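PDB 6KXD: ketosynthase from Streptomyces sp. MSC090213JE08, which probably forms the chain length factor half of a ketosynthase/chain length factor pair that builds the ishigamide chain in a highly reducing type II polyketide synthase. Local coordinates for residues B[180-185]-B[331-336]; B[20-25]-B[335-340]; B[263-268]-B[300-305]. One frame throughout, in Å; residues are numbered along the deposited sequence.

Overall arrangement
Starting from the N terminus, strand 20-29 comes first, and its residues 20-25 pack against 335-340, closing the longest loop (interaction 2). Helix 180-193 follows; residues 180-185 meet 331-336 in interaction 1, a shorter loop that ends on the same stretch of helix 332-344. Interaction 3 joins 263-268 to 300-305 and is nested inside both loops. Interactions 1 and 2 touch, Leu182 CD2 lying 3.7 Å from Ile337 CD1, and together they bind helix 332-344 to the N-terminal half of the chain. Interaction 3 lies apart, its centre about 18 Å from that of interaction 1, and pairs two helices at the surface.

Interaction 1. Residues B[180-185]-B[331-336]; sequences SGLLAL and ASASFQ
One water oxygen accepts two backbone N-H groups, 2.9 Å from Gly181 N and 2.9 Å from Ala333 N, and so bridges the first turns of helices 180-193 and 332-344. Such first-turn amides have no earlier carbonyl of their own helix to serve. Small residues let the helices come close here: the axes of the short segments approach to 7.9 Å at 75°. Gly181 brings its CA to 3.9 Å from Ser334 OG, a hydroxyl that bonds to Ser204 on strand 199-206; glycine suits the place because Ser334 OG and Ala333 CB already fill the side on which a CB would point.

Beside the water, Ala333 CB points at the other helix and meets the branch point of a leucine, 3.5 Å from Leu182 CG, with the two Leu182 methyls splayed round it slightly farther off. Leu182 CG lies anti to the carbonyl carbon (chi1 -59°), which swings its isobutyl group over to the alanine; the same side chain also rests on Ala367 and Ala369 of strand 365-373.

Along the second helix Ser332 OG donates to Gln336 OE1 at 2.6 Å, tilted 22° from the carbonyl plane. Because Gln336 NE2 also bonds to the carbonyls of Val291 and Cys358, this buried amide is held at both its oxygen and its nitrogen, which fixes its flip.

Two buried helices, starting close together and crossing near the centre of the chain, one from each half, are consistent with the central helical layer of the thiolase fold.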
ATOM      1  N   SER B 180       3.161  -6.624   7.585  1.00 36.27           N
ATOM      2  CA  SER B 180       2.456  -6.359   6.326  1.00 32.62           C
ATOM      3  C   SER B 180       1.608  -7.581   5.915  1.00 31.70           C
ATOM      4  O   SER B 180       0.569  -7.411   5.265  1.00 33.00           O
ATOM      5  CB  SER B 180       3.399  -5.960   5.182  1.00 32.05           C
ATOM      6  OG  SER B 180       4.224  -7.074   4.881  1.00 34.89           O
ATOM      7  N   GLY B 181       2.083  -8.791   6.178  1.00 33.79           N
ATOM      8  CA  GLY B 181       1.276 -10.011   5.852  1.00 35.58           C
ATOM      9  C   GLY B 181      -0.043 -10.028   6.598  1.00 35.44           C
ATOM     10  O   GLY B 181      -1.068 -10.449   6.070  1.00 34.51           O
ATOM     11  N   LEU B 182      -0.049  -9.527   7.835  1.00 36.26           N
ATOM     12  CA  LEU B 182      -1.271  -9.459   8.607  1.00 35.71           C
ATOM     13  C   LEU B 182      -2.165  -8.296   8.173  1.00 36.59           C
ATOM     14  O   LEU B 182      -3.346  -8.447   8.199  1.00 34.78           O
ATOM     15  CB  LEU B 182      -0.947  -9.411  10.107  1.00 35.34           C
ATOM     16  CG  LEU B 182      -0.151 -10.611  10.597  1.00 35.08           C
ATOM     17  CD1 LEU B 182       0.117 -10.560  12.112  1.00 38.38           C
ATOM     18  CD2 LEU B 182      -0.907 -11.887  10.285  1.00 37.86           C
ATOM     19  N   LEU B 183      -1.594  -7.140   7.818  1.00 33.83           N
ATOM     20  CA  LEU B 183      -2.350  -6.048   7.258  1.00 35.47           C
ATOM     21  C   LEU B 183      -2.996  -6.537   5.966  1.00 33.14           C
ATOM     22  O   LEU B 183      -4.140  -6.232   5.704  1.00 34.56           O
ATOM     23  CB  LEU B 183      -1.406  -4.890   6.984  1.00 35.22           C
ATOM     24  CG  LEU B 183      -0.766  -4.248   8.214  1.00 38.72           C
ATOM     25  CD1 LEU B 183       0.126  -3.129   7.756  1.00 37.78           C
ATOM     26  CD2 LEU B 183      -1.818  -3.717   9.177  1.00 39.63           C
ATOM     27  N   ALA B 184      -2.233  -7.307   5.193  1.00 34.37           N
ATOM     28  CA  ALA B 184      -2.750  -7.801   3.935  1.00 35.69           C
ATOM     29  C   ALA B 184      -3.935  -8.730   4.230  1.00 35.78           C
ATOM     30  O   ALA B 184      -4.932  -8.706   3.555  1.00 37.86           O
ATOM     31  CB  ALA B 184      -1.713  -8.531   3.177  1.00 38.47           C
ATOM     32  N   LEU B 185      -3.739  -9.606   5.223  1.00 36.49           N
ATOM     33  CA  LEU B 185      -4.732 -10.598   5.543  1.00 34.58           C
ATOM     34  C   LEU B 185      -6.006  -9.887   5.981  1.00 35.24           C
ATOM     35  O   LEU B 185      -7.118 -10.273   5.620  1.00 37.76           O
ATOM     36  CB  LEU B 185      -4.197 -11.505   6.641  1.00 35.74           C
ATOM     37  CG  LEU B 185      -5.159 -12.576   7.108  1.00 39.31           C
ATOM     38  CD1 LEU B 185      -5.646 -13.420   5.946  1.00 40.63           C
ATOM     39  CD2 LEU B 185      -4.471 -13.443   8.128  1.00 39.09           C
ATOM     40  N   ALA B 331       8.144 -10.629   4.675  1.00 33.74           N
ATOM     41  CA  ALA B 331       7.705 -11.991   4.532  1.00 38.76           C
ATOM     42  C   ALA B 331       7.309 -12.546   5.907  1.00 37.72           C
ATOM     43  O   ALA B 331       6.572 -13.515   5.970  1.00 36.89           O
ATOM     44  CB  ALA B 331       8.754 -12.853   3.873  1.00 38.92           C
ATOM     45  N   SER B 332       7.832 -11.927   6.973  1.00 36.91           N
ATOM     46  CA  SER B 332       7.709 -12.490   8.308  1.00 38.44           C
ATOM     47  C   SER B 332       6.328 -13.089   8.592  1.00 36.80           C
ATOM     48  O   SER B 332       6.292 -14.247   8.921  1.00 37.14           O
ATOM     49  CB  SER B 332       8.121 -11.499   9.363  1.00 43.93           C
ATOM     50  OG  SER B 332       8.112 -12.180  10.586  1.00 51.95           O
ATOM     51  N   ALA B 333       5.236 -12.302   8.593  1.00 34.93           N
ATOM     52  CA  ALA B 333       3.981 -12.810   9.148  1.00 36.44           C
ATOM     53  C   ALA B 333       3.439 -13.924   8.263  1.00 37.83           C
ATOM     54  O   ALA B 333       2.784 -14.801   8.744  1.00 36.14           O
ATOM     55  CB  ALA B 333       2.941 -11.731   9.359  1.00 37.70           C
ATOM     56  N   SER B 334       3.728 -13.860   6.953  1.00 37.35           N
ATOM     57  CA  SER B 334       3.279 -14.906   6.071  1.00 36.60           C
ATOM     58  C   SER B 334       4.032 -16.210   6.369  1.00 38.08           C
ATOM     59  O   SER B 334       3.444 -17.291   6.375  1.00 38.04           O
ATOM     60  CB  SER B 334       3.425 -14.456   4.621  1.00 36.47           C
ATOM     61  OG  SER B 334       2.597 -13.358   4.387  1.00 37.93           O
ATOM     62  N   PHE B 335       5.333 -16.115   6.609  1.00 37.05           N
ATOM     63  CA  PHE B 335       6.124 -17.272   6.996  1.00 35.86           C
ATOM     64  C   PHE B 335       5.620 -17.789   8.337  1.00 34.49           C
ATOM     65  O   PHE B 335       5.496 -18.990   8.502  1.00 37.58           O
ATOM     66  CB  PHE B 335       7.597 -16.963   7.055  1.00 33.01           C
ATOM     67  CG  PHE B 335       8.271 -16.810   5.727  1.00 32.74           C
ATOM     68  CD1 PHE B 335       7.629 -17.187   4.558  1.00 39.66           C
ATOM     69  CD2 PHE B 335       9.550 -16.335   5.657  1.00 37.22           C
ATOM     70  CE1 PHE B 335       8.266 -17.060   3.336  1.00 38.02           C
ATOM     71  CE2 PHE B 335      10.181 -16.196   4.435  1.00 37.53           C
ATOM     72  CZ  PHE B 335       9.548 -16.603   3.291  1.00 39.68           C
ATOM     73  N   GLN B 336       5.152 -16.879   9.200  1.00 34.68           N
ATOM     74  CA  GLN B 336       4.656 -17.310  10.511  1.00 36.25           C
ATOM     75  C   GLN B 336       3.369 -18.139  10.391  1.00 36.45           C
ATOM     76  O   GLN B 336       3.256 -19.211  11.004  1.00 38.04           O
ATOM     77  CB  GLN B 336       4.463 -16.112  11.428  1.00 37.90           C
ATOM     78  CG  GLN B 336       5.796 -15.530  11.821  1.00 38.26           C
ATOM     79  CD  GLN B 336       5.601 -14.156  12.386  1.00 39.40           C
ATOM     80  OE1 GLN B 336       6.053 -13.169  11.846  1.00 41.75           O
ATOM     81  NE2 GLN B 336       4.903 -14.098  13.492  1.00 37.21           N
TER
HETATM   82  O   HOH W   1       4.605  -9.774   7.289  1.00 34.59           O

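Interaction 2. Residues B[20-25]-B[335-340]; sequences PVITGW and FQIAAV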
ATOM      1  N   PRO B  20     -13.279 -16.038   6.931  1.00 48.37           N
ATOM      2  CA  PRO B  20     -12.295 -16.431   5.930  1.00 46.44           C
ATOM      3  C   PRO B  20     -11.534 -17.682   6.371  1.00 39.01           C
ATOM      4  O   PRO B  20     -11.233 -17.861   7.552  1.00 42.39           O
ATOM      5  CB  PRO B  20     -11.419 -15.187   5.766  1.00 43.76           C
ATOM      6  CG  PRO B  20     -11.579 -14.422   7.046  1.00 48.76           C
ATOM      7  CD  PRO B  20     -12.938 -14.785   7.624  1.00 48.16           C
ATOM      8  N   VAL B  21     -11.236 -18.520   5.389  1.00 40.51           N
ATOM      9  CA  VAL B  21     -10.510 -19.692   5.551  1.00 39.30           C
ATOM     10  C   VAL B  21      -9.353 -19.651   4.579  1.00 40.07           C
ATOM     11  O   VAL B  21      -9.508 -19.230   3.440  1.00 42.36           O
ATOM     12  CB  VAL B  21     -11.371 -20.958   5.371  1.00 41.30           C
ATOM     13  CG1 VAL B  21     -12.395 -21.045   6.492  1.00 40.99           C
ATOM     14  CG2 VAL B  21     -12.060 -21.045   4.029  1.00 46.01           C
ATOM     15  N   ILE B  22      -8.213 -20.129   5.068  1.00 38.59           N
ATOM     16  CA  ILE B  22      -7.128 -20.380   4.223  1.00 39.91           C
ATOM     17  C   ILE B  22      -7.282 -21.795   3.661  1.00 40.45           C
ATOM     18  O   ILE B  22      -7.329 -22.743   4.439  1.00 39.09           O
ATOM     19  CB  ILE B  22      -5.825 -20.256   4.996  1.00 35.99           C
ATOM     20  CG1 ILE B  22      -5.626 -18.834   5.525  1.00 36.81           C
ATOM     21  CG2 ILE B  22      -4.702 -20.733   4.123  1.00 35.86           C
ATOM     22  CD1 ILE B  22      -4.398 -18.721   6.425  1.00 42.78           C
ATOM     23  N   THR B  23      -7.261 -21.922   2.335  1.00 39.99           N
ATOM     24  CA  THR B  23      -7.466 -23.241   1.674  1.00 40.58           C
ATOM     25  C   THR B  23      -6.230 -23.667   0.909  1.00 44.94           C
ATOM     26  O   THR B  23      -6.208 -24.754   0.319  1.00 43.35           O
ATOM     27  CB  THR B  23      -8.698 -23.190   0.771  1.00 42.28           C
ATOM     28  OG1 THR B  23      -8.344 -22.271  -0.261  1.00 40.76           O
ATOM     29  CG2 THR B  23      -9.926 -22.741   1.522  1.00 43.78           C
ATOM     30  N   GLY B  24      -5.157 -22.877   1.004  1.00 38.13           N
ATOM     31  CA  GLY B  24      -3.946 -23.217   0.344  1.00 42.17           C
ATOM     32  C   GLY B  24      -2.855 -22.218   0.699  1.00 34.90           C
ATOM     33  O   GLY B  24      -3.170 -21.116   1.112  1.00 36.83           O
ATOM     34  N   TRP B  25      -1.621 -22.639   0.503  1.00 38.37           N
ATOM     35  CA  TRP B  25      -0.501 -21.773   0.733  1.00 39.57           C
ATOM     36  C   TRP B  25       0.687 -22.210  -0.076  1.00 39.68           C
ATOM     37  O   TRP B  25       0.772 -23.336  -0.585  1.00 37.25           O
ATOM     38  CB  TRP B  25      -0.155 -21.703   2.204  1.00 39.41           C
ATOM     39  CG  TRP B  25       0.277 -22.977   2.836  1.00 38.46           C
ATOM     40  CD1 TRP B  25      -0.503 -24.016   3.254  1.00 41.64           C
ATOM     41  CD2 TRP B  25       1.631 -23.345   3.119  1.00 39.93           C
ATOM     42  NE1 TRP B  25       0.271 -24.987   3.819  1.00 44.34           N
ATOM     43  CE2 TRP B  25       1.582 -24.616   3.740  1.00 42.75           C
ATOM     44  CE3 TRP B  25       2.866 -22.719   2.943  1.00 40.70           C
ATOM     45  CZ2 TRP B  25       2.736 -25.276   4.155  1.00 46.79           C
ATOM     46  CZ3 TRP B  25       4.008 -23.380   3.342  1.00 42.47           C
ATOM     47  CH2 TRP B  25       3.935 -24.640   3.945  1.00 45.37           C
ATOM     48  N   PHE B 335       5.333 -16.115   6.609  1.00 37.05           N
ATOM     49  CA  PHE B 335       6.124 -17.272   6.996  1.00 35.86           C
ATOM     50  C   PHE B 335       5.620 -17.789   8.337  1.00 34.49           C
ATOM     51  O   PHE B 335       5.496 -18.990   8.502  1.00 37.58           O
ATOM     52  CB  PHE B 335       7.597 -16.963   7.055  1.00 33.01           C
ATOM     53  CG  PHE B 335       8.271 -16.810   5.727  1.00 32.74           C
ATOM     54  CD1 PHE B 335       7.629 -17.187   4.558  1.00 39.66           C
ATOM     55  CD2 PHE B 335       9.550 -16.335   5.657  1.00 37.22           C
ATOM     56  CE1 PHE B 335       8.266 -17.060   3.336  1.00 38.02           C
ATOM     57  CE2 PHE B 335      10.181 -16.196   4.435  1.00 37.53           C
ATOM     58  CZ  PHE B 335       9.548 -16.603   3.291  1.00 39.68           C
ATOM     59  N   GLN B 336       5.152 -16.879   9.200  1.00 34.68           N
ATOM     60  CA  GLN B 336       4.656 -17.310  10.511  1.00 36.25           C
ATOM     61  C   GLN B 336       3.369 -18.139  10.391  1.00 36.45           C
ATOM     62  O   GLN B 336       3.256 -19.211  11.004  1.00 38.04           O
ATOM     63  CB  GLN B 336       4.463 -16.112  11.428  1.00 37.90           C
ATOM     64  CG  GLN B 336       5.796 -15.530  11.821  1.00 38.26           C
ATOM     65  CD  GLN B 336       5.601 -14.156  12.386  1.00 39.40           C
ATOM     66  OE1 GLN B 336       6.053 -13.169  11.846  1.00 41.75           O
ATOM     67  NE2 GLN B 336       4.903 -14.098  13.492  1.00 37.21           N
ATOM     68  N   ILE B 337       2.434 -17.638   9.587  1.00 35.94           N
ATOM     69  CA  ILE B 337       1.213 -18.303   9.307  1.00 36.42           C
ATOM     70  C   ILE B 337       1.534 -19.623   8.598  1.00 37.29           C
ATOM     71  O   ILE B 337       1.030 -20.643   8.976  1.00 37.79           O
ATOM     72  CB  ILE B 337       0.260 -17.410   8.510  1.00 36.68           C
ATOM     73  CG1 ILE B 337      -0.222 -16.216   9.344  1.00 36.40           C
ATOM     74  CG2 ILE B 337      -0.891 -18.253   8.021  1.00 37.53           C
ATOM     75  CD1 ILE B 337      -0.989 -15.199   8.566  1.00 40.90           C
ATOM     76  N   ALA B 338       2.387 -19.600   7.583  1.00 38.29           N
ATOM     77  CA  ALA B 338       2.806 -20.829   6.889  1.00 38.95           C
ATOM     78  C   ALA B 338       3.452 -21.844   7.846  1.00 38.47           C
ATOM     79  O   ALA B 338       3.187 -23.049   7.701  1.00 38.76           O
ATOM     80  CB  ALA B 338       3.713 -20.529   5.744  1.00 37.72           C
ATOM     81  N   ALA B 339       4.281 -21.391   8.791  1.00 35.73           N
ATOM     82  CA  ALA B 339       4.881 -22.291   9.756  1.00 41.02           C
ATOM     83  C   ALA B 339       3.781 -22.975  10.583  1.00 37.69           C
ATOM     84  O   ALA B 339       3.877 -24.161  10.873  1.00 40.23           O
ATOM     85  CB  ALA B 339       5.879 -21.576  10.614  1.00 40.89           C
ATOM     86  N   VAL B 340       2.749 -22.233  10.982  1.00 37.84           N
ATOM     87  CA  VAL B 340       1.624 -22.800  11.688  1.00 41.89           C
ATOM     88  C   VAL B 340       0.950 -23.871  10.827  1.00 41.96           C
ATOM     89  O   VAL B 340       0.672 -24.979  11.323  1.00 40.78           O
ATOM     90  CB  VAL B 340       0.609 -21.747  12.152  1.00 41.36           C
ATOM     91  CG1 VAL B 340      -0.657 -22.403  12.652  1.00 46.57           C
ATOM     92  CG2 VAL B 340       1.182 -20.822  13.214  1.00 42.08           C
TER
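Trp25 and Ala338 make the larger of two apolar touches between strand 20-29 and helix 332-344. Ala338 CB sits 3.7 Å from Trp25 CE3 and equally close to CZ3, against the six-membered part of the indole, and Ala338 O stands 4.1 Å above the same ring plane, offset toward its rim. A methyl suits this place because the broad ring can lie close against the helix backbone.

The second touch joins branched ends: Ile22 CD1 reaches Ile337 CG2 at 3.9 Å, the side chains crossing at a slant. Ile22 puts CG1 anti to the carbonyl carbon (chi1 -63°) and then runs extended, which carries CD1 out to the helix.

Both strand residues face the helix although they are three positions apart. The irregular backbone between them, with psi of 4° at Thr23, interrupts the usual alternation and makes this possible.

Further out, Phe236 of strand 229-240 touches both Trp25 and Ile337 and so links the two touches, while Ala39 of helix 35-44 also packs on the indole. Backbone hydrogen bonds from Ile22 to Leu249 and Ala250, and from Thr23 to Leu237, hold the strand within its sheet.

A buried helix laid on a sheet through isoleucines and a tryptophan set against an alanine is the packing of alpha and beta layers expected of a thiolase-type ketosynthase fold.

Interaction 3. Residues B[263-268]-B[300-305]; sequences DDPGAA and GRAEHE
Apolar packing carries the contact, and Ala302 is its centre. Its CB points toward helix 265-280 and settles against the first turn, 3.6 Å from Pro265 CG and 3.6 Å from Gly266 N, with Pro265 CB a little farther away. One methyl thus meets the rim of the pyrrolidine ring and the neighbouring peptide nitrogen together. The small methyl of Ala302 and the compact edge of the proline ring suit so close an approach, in which Gly266 CA and Ala302 CA lie 4.6 Å apart.

The polar interactions do not cross between the segments; they cap the helices or tie them to neighbouring loops. Asp264 occupies the N-cap position, and its OD1 accepts a weak bond from Ala267 N at 3.3 Å, fairly straight at 161°. The carboxylate carbon lies anti to the residue's own nitrogen (chi1 -170°), which brings OD1 forward to the amide of Ala267, where a negative charge would probably be stabilised by the helix dipole. Proline suits the next position because the first turn has no preceding carbonyl for its nitrogen to serve. Asp264 O then accepts from Ala268 N at 2.9 Å, the opening backbone bond of the helix, while Asp264 N donates to Asp260 OD1 in the preceding loop.

On the other helix, Gly300 N binds the hydroxyl of Thr297, and Gly300 O takes His304 N. Glu303, whose carboxylate leads away from the contact, accepts from Cys293 N and weakly from Ala294 N, so it ties its helix to the loop after strand 287-291.

Two successive helices that touch where Pro265 and Gly266, in the first turn of 265-280, meet Ala302 of 298-310, with strand 287-291 between them in sequence, fit the outer helical layer over the C-terminal half of a thiolase fold.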
ATOM      1  N   ASP B 263       6.130   3.449  22.878  1.00 46.62           N
ATOM      2  CA  ASP B 263       7.409   2.772  22.900  1.00 53.95           C
ATOM      3  C   ASP B 263       7.421   1.739  24.038  1.00 53.03           C
ATOM      4  O   ASP B 263       8.390   1.631  24.805  1.00 50.81           O
ATOM      5  CB  ASP B 263       8.549   3.790  23.039  1.00 61.71           C
ATOM      6  CG  ASP B 263       9.938   3.207  22.842  1.00 64.33           C
ATOM      7  OD1 ASP B 263      10.044   2.059  22.372  1.00 61.02           O
ATOM      8  OD2 ASP B 263      10.905   3.918  23.148  1.00 74.98           O
ATOM      9  N   ASP B 264       6.323   0.987  24.145  1.00 47.40           N
ATOM     10  CA  ASP B 264       6.230  -0.155  25.069  1.00 50.52           C
ATOM     11  C   ASP B 264       5.736  -1.360  24.259  1.00 45.52           C
ATOM     12  O   ASP B 264       4.544  -1.660  24.258  1.00 48.40           O
ATOM     13  CB  ASP B 264       5.345   0.191  26.266  1.00 48.26           C
ATOM     14  CG  ASP B 264       5.406  -0.858  27.366  1.00 48.44           C
ATOM     15  OD1 ASP B 264       5.949  -1.964  27.123  1.00 52.77           O
ATOM     16  OD2 ASP B 264       4.915  -0.573  28.452  1.00 54.54           O
ATOM     17  N   PRO B 265       6.607  -1.947  23.415  1.00 46.55           N
ATOM     18  CA  PRO B 265       6.183  -2.958  22.449  1.00 48.39           C
ATOM     19  C   PRO B 265       5.602  -4.184  23.169  1.00 46.42           C
ATOM     20  O   PRO B 265       4.719  -4.863  22.660  1.00 44.66           O
ATOM     21  CB  PRO B 265       7.472  -3.301  21.685  1.00 49.42           C
ATOM     22  CG  PRO B 265       8.602  -2.928  22.635  1.00 49.53           C
ATOM     23  CD  PRO B 265       8.064  -1.728  23.374  1.00 46.37           C
ATOM     24  N   GLY B 266       6.104  -4.466  24.364  1.00 45.26           N
ATOM     25  CA  GLY B 266       5.533  -5.551  25.161  1.00 49.70           C
ATOM     26  C   GLY B 266       4.055  -5.334  25.456  1.00 42.83           C
ATOM     27  O   GLY B 266       3.239  -6.228  25.306  1.00 45.38           O
ATOM     28  N   ALA B 267       3.747  -4.149  25.961  1.00 44.19           N
ATOM     29  CA  ALA B 267       2.419  -3.722  26.328  1.00 45.27           C
ATOM     30  C   ALA B 267       1.527  -3.676  25.090  1.00 42.36           C
ATOM     31  O   ALA B 267       0.394  -4.052  25.147  1.00 42.67           O
ATOM     32  CB  ALA B 267       2.456  -2.377  26.997  1.00 46.47           C
ATOM     33  N   ALA B 268       2.078  -3.251  23.959  1.00 42.43           N
ATOM     34  CA  ALA B 268       1.277  -3.179  22.737  1.00 40.84           C
ATOM     35  C   ALA B 268       0.965  -4.582  22.218  1.00 36.29           C
ATOM     36  O   ALA B 268      -0.127  -4.815  21.698  1.00 39.62           O
ATOM     37  CB  ALA B 268       2.001  -2.386  21.696  1.00 42.16           C
ATOM     38  N   GLY B 300      11.254  -7.073  19.380  1.00 42.46           N
ATOM     39  CA  GLY B 300      11.198  -8.499  19.203  1.00 44.22           C
ATOM     40  C   GLY B 300      11.327  -9.237  20.516  1.00 45.48           C
ATOM     41  O   GLY B 300      10.646 -10.250  20.766  1.00 45.88           O
ATOM     42  N   ARG B 301      12.264  -8.779  21.357  1.00 44.13           N
ATOM     43  CA  ARG B 301      12.471  -9.420  22.629  1.00 46.70           C
ATOM     44  C   ARG B 301      11.241  -9.210  23.513  1.00 42.48           C
ATOM     45  O   ARG B 301      10.865 -10.123  24.200  1.00 45.51           O
ATOM     46  CB  ARG B 301      13.748  -8.907  23.300  1.00 48.88           C
ATOM     47  CG  ARG B 301      15.008  -9.447  22.636  1.00 57.06           C
ATOM     48  CD  ARG B 301      16.319  -8.916  23.216  1.00 58.89           C
ATOM     49  NE  ARG B 301      16.442  -7.460  23.156  1.00 64.22           N
ATOM     50  CZ  ARG B 301      16.955  -6.743  22.151  1.00 66.80           C
ATOM     51  NH1 ARG B 301      17.322  -7.303  21.007  1.00 65.37           N
ATOM     52  NH2 ARG B 301      17.098  -5.442  22.308  1.00 66.90           N
ATOM     53  N   ALA B 302      10.684  -8.001  23.490  1.00 43.00           N
ATOM     54  CA  ALA B 302       9.556  -7.641  24.256  1.00 44.56           C
ATOM     55  C   ALA B 302       8.358  -8.481  23.795  1.00 44.88           C
ATOM     56  O   ALA B 302       7.542  -8.907  24.598  1.00 43.01           O
ATOM     57  CB  ALA B 302       9.282  -6.160  24.118  1.00 44.94           C
ATOM     58  N   GLU B 303       8.250  -8.690  22.476  1.00 42.47           N
ATOM     59  CA  GLU B 303       7.170  -9.479  21.914  1.00 40.84           C
ATOM     60  C   GLU B 303       7.230 -10.901  22.446  1.00 40.53           C
ATOM     61  O   GLU B 303       6.183 -11.441  22.884  1.00 44.39           O
ATOM     62  CB  GLU B 303       7.277  -9.480  20.391  1.00 42.17           C
ATOM     63  CG  GLU B 303       6.356 -10.481  19.736  1.00 40.92           C
ATOM     64  CD  GLU B 303       6.755 -10.705  18.275  1.00 46.42           C
ATOM     65  OE1 GLU B 303       7.958 -10.575  17.953  1.00 59.62           O
ATOM     66  OE2 GLU B 303       5.866 -10.928  17.471  1.00 50.38           O
ATOM     67  N   HIS B 304       8.436 -11.485  22.431  1.00 41.52           N
ATOM     68  CA  HIS B 304       8.656 -12.796  22.914  1.00 43.82           C
ATOM     69  C   HIS B 304       8.284 -12.865  24.403  1.00 44.36           C
ATOM     70  O   HIS B 304       7.598 -13.800  24.804  1.00 44.77           O
ATOM     71  CB  HIS B 304      10.086 -13.284  22.686  1.00 50.13           C
ATOM     72  CG  HIS B 304      10.237 -14.693  23.154  1.00 59.17           C
ATOM     73  ND1 HIS B 304       9.915 -15.777  22.345  1.00 66.35           N
ATOM     74  CD2 HIS B 304      10.569 -15.203  24.360  1.00 64.63           C
ATOM     75  CE1 HIS B 304      10.101 -16.895  23.017  1.00 67.79           C
ATOM     76  NE2 HIS B 304      10.492 -16.567  24.261  1.00 65.78           N
ATOM     77  N   GLU B 305       8.753 -11.908  25.194  1.00 43.08           N
ATOM     78  CA  GLU B 305       8.425 -11.907  26.657  1.00 50.26           C
ATOM     79  C   GLU B 305       6.909 -11.799  26.866  1.00 47.61           C
ATOM     80  O   GLU B 305       6.336 -12.456  27.725  1.00 47.01           O
ATOM     81  CB  GLU B 305       9.161 -10.787  27.404  1.00 55.93           C
ATOM     82  CG  GLU B 305      10.651 -11.042  27.561  1.00 65.05           C
ATOM     83  CD  GLU B 305      10.987 -12.437  28.084  1.00 79.25           C
ATOM     84  OE1 GLU B 305      11.316 -13.332  27.257  1.00 84.25           O
ATOM     85  OE2 GLU B 305      10.892 -12.637  29.315  1.00 79.54           O
TER